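Local coordinates for arginine decarboxylase, A207R protein (Paramecium bursaria Chlorella virus 1, PDB 2NVA) that decarboxylates arginine to agmatine with the cofactor pyridoxal 5'-phosphate, as a viral enzyme of the eukaryotic ornithine decarboxylase-like fold family, at residues A[155-160]-A[201-206]. Sequence-based numbering, arbitrary orientation.
Sequences EIRHLL and AISVGH
Arg157 reaches over to Ser203 and Val204 on the last turn of helix 184-204. Its CG lies anti to the backbone N (chi1 -164°), and the chain then runs extended to NE, sliding past Val204 in the opposite direction. The guanidinium is laid over the valine branch, with CG2 of Val204 3.7 Å above its plane at the centre, while NH1 donates a hydrogen bond of 3.1 Å to Ser203 OG. That hydroxyl sits close to the guanidinium plane. The group's strongest polar partner is Glu200, in a salt bridge with NH1; NE forms another with Glu161, so acids from both helices grip the group.

One turn on, Leu160 packs next to it, on the same helix. Its CD1 touches Ala201, 3.6 Å from the backbone N and 3.9 Å from CB, and its CB meets Val204 CG2 at 4.1 Å. The carbonyl of Leu160 receives a hydrogen bond from His206, NE2 to O 2.9 Å, nearly straight at the hydrogen (173°), while NE2 stands tilted 28° from the carbonyl plane. The oxygen lies in the plane of the imidazole, and this use of NE2 as donor puts a proton on that nitrogen.

The helix ends in a Schellman motif, with Gly205 at positive phi as the C-prime residue: His206 N bonds to Ala201 O and, weakly, Gly205 N to Ile202 O. Leu160 and His206 also touch Val170 on strand 170-174. The pair thus joins two successive outer helices of the TIM barrel, helix 156-165 and helix 184-204, flanking the strand between them in a beta/alpha-barrel arrangement, away from the cofactor site.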
loop_
_atom_site.group_PDB
_atom_site.type_symbol
_atom_site.label_atom_id
_atom_site.label_comp_id
_atom_site.label_asym_id
_atom_site.label_seq_id
_atom_site.Cartn_x
_atom_site.Cartn_y
_atom_site.Cartn_z
ATOM N N GLU A 155 -32.270 11.545 -1.941
ATOM C CA GLU A 155 -31.740 12.733 -2.599
ATOM C C GLU A 155 -31.724 12.635 -4.124
ATOM O O GLU A 155 -31.275 13.569 -4.787
ATOM C CB GLU A 155 -30.356 13.077 -2.072
ATOM C CG GLU A 155 -29.450 11.906 -2.047
ATOM C CD GLU A 155 -28.062 12.192 -1.489
ATOM O OE1 GLU A 155 -27.739 13.366 -1.157
ATOM O OE2 GLU A 155 -27.285 11.225 -1.398
ATOM N N ILE A 156 -32.196 11.513 -4.664
ATOM C CA ILE A 156 -32.205 11.301 -6.117
ATOM C C ILE A 156 -32.925 12.441 -6.850
ATOM O O ILE A 156 -32.343 13.070 -7.745
ATOM C CB ILE A 156 -32.828 9.907 -6.527
ATOM C CG1 ILE A 156 -32.005 8.709 -5.986
ATOM C CG2 ILE A 156 -32.962 9.781 -8.053
ATOM C CD1 ILE A 156 -30.506 8.968 -6.083
ATOM N N ARG A 157 -34.180 12.712 -6.473
ATOM C CA ARG A 157 -34.946 13.757 -7.163
ATOM C C ARG A 157 -34.286 15.137 -7.056
ATOM O O ARG A 157 -34.183 15.860 -8.049
ATOM C CB ARG A 157 -36.417 13.808 -6.723
ATOM C CG ARG A 157 -37.216 14.615 -7.736
ATOM C CD ARG A 157 -38.696 14.749 -7.461
ATOM N NE ARG A 157 -39.264 15.634 -8.479
ATOM C CZ ARG A 157 -39.740 15.242 -9.660
ATOM N NH1 ARG A 157 -39.754 13.958 -9.997
ATOM N NH2 ARG A 157 -40.230 16.146 -10.501
ATOM N N HIS A 158 -33.835 15.484 -5.853
ATOM C CA HIS A 158 -33.155 16.752 -5.616
ATOM C C HIS A 158 -31.944 16.936 -6.533
ATOM O O HIS A 158 -31.783 17.994 -7.144
ATOM C CB HIS A 158 -32.710 16.873 -4.146
ATOM C CG HIS A 158 -31.732 17.987 -3.910
ATOM N ND1 HIS A 158 -32.111 19.313 -3.863
ATOM C CD2 HIS A 158 -30.386 17.972 -3.741
ATOM C CE1 HIS A 158 -31.042 20.065 -3.667
ATOM N NE2 HIS A 158 -29.985 19.277 -3.590
ATOM N N LEU A 159 -31.100 15.913 -6.616
ATOM C CA LEU A 159 -29.882 15.979 -7.433
ATOM C C LEU A 159 -30.199 16.133 -8.921
ATOM O O LEU A 159 -29.533 16.874 -9.631
ATOM C CB LEU A 159 -29.020 14.742 -7.206
ATOM C CG LEU A 159 -28.282 14.683 -5.866
ATOM C CD1 LEU A 159 -27.571 13.352 -5.753
ATOM C CD2 LEU A 159 -27.281 15.832 -5.703
ATOM N N LEU A 160 -31.238 15.441 -9.365
ATOM C CA LEU A 160 -31.676 15.517 -10.755
ATOM C C LEU A 160 -32.250 16.890 -11.075
ATOM O O LEU A 160 -32.040 17.409 -12.170
ATOM C CB LEU A 160 -32.687 14.408 -11.071
ATOM C CG LEU A 160 -32.116 12.976 -11.020
ATOM C CD1 LEU A 160 -33.232 11.956 -10.977
ATOM C CD2 LEU A 160 -31.192 12.700 -12.205
ATOM N N ALA A 201 -35.680 10.846 -13.321
ATOM C CA ALA A 201 -34.959 11.712 -14.251
ATOM C C ALA A 201 -35.855 12.168 -15.400
ATOM O O ALA A 201 -35.842 13.346 -15.779
ATOM C CB ALA A 201 -33.686 11.021 -14.782
ATOM N N ILE A 202 -36.641 11.239 -15.941
ATOM C CA ILE A 202 -37.613 11.570 -16.988
ATOM C C ILE A 202 -38.647 12.575 -16.441
ATOM O O ILE A 202 -39.002 13.552 -17.121
ATOM C CB ILE A 202 -38.282 10.294 -17.563
ATOM C CG1 ILE A 202 -37.257 9.487 -18.368
ATOM C CG2 ILE A 202 -39.493 10.644 -18.456
ATOM C CD1 ILE A 202 -37.651 8.047 -18.625
ATOM N N SER A 203 -39.103 12.337 -15.209
ATOM C CA SER A 203 -40.080 13.191 -14.544
ATOM C C SER A 203 -39.585 14.636 -14.392
ATOM O O SER A 203 -40.345 15.587 -14.567
ATOM C CB SER A 203 -40.471 12.606 -13.178
ATOM O OG SER A 203 -41.459 13.425 -12.557
ATOM N N VAL A 204 -38.301 14.777 -14.079
ATOM C CA VAL A 204 -37.638 16.072 -13.921
ATOM C C VAL A 204 -37.465 16.789 -15.271
ATOM O O VAL A 204 -37.449 18.025 -15.323
ATOM C CB VAL A 204 -36.289 15.887 -13.147
ATOM C CG1 VAL A 204 -35.383 17.104 -13.249
ATOM C CG2 VAL A 204 -36.569 15.553 -11.691
ATOM N N GLY A 205 -37.376 16.022 -16.360
ATOM C CA GLY A 205 -37.225 16.601 -17.701
ATOM C C GLY A 205 -35.960 16.186 -18.444
ATOM O O GLY A 205 -35.675 16.694 -19.526
ATOM N N HIS A 206 -35.191 15.274 -17.856
ATOM C CA HIS A 206 -34.032 14.691 -18.524
ATOM C C HIS A 206 -34.506 13.636 -19.500
ATOM O O HIS A 206 -35.638 13.158 -19.401
ATOM C CB HIS A 206 -33.063 14.073 -17.496
ATOM C CG HIS A 206 -32.495 15.078 -16.546
ATOM N ND1 HIS A 206 -31.555 16.008 -16.929
ATOM C CD2 HIS A 206 -32.753 15.320 -15.239
ATOM C CE1 HIS A 206 -31.247 16.773 -15.897
ATOM N NE2 HIS A 206 -31.964 16.381 -14.861
#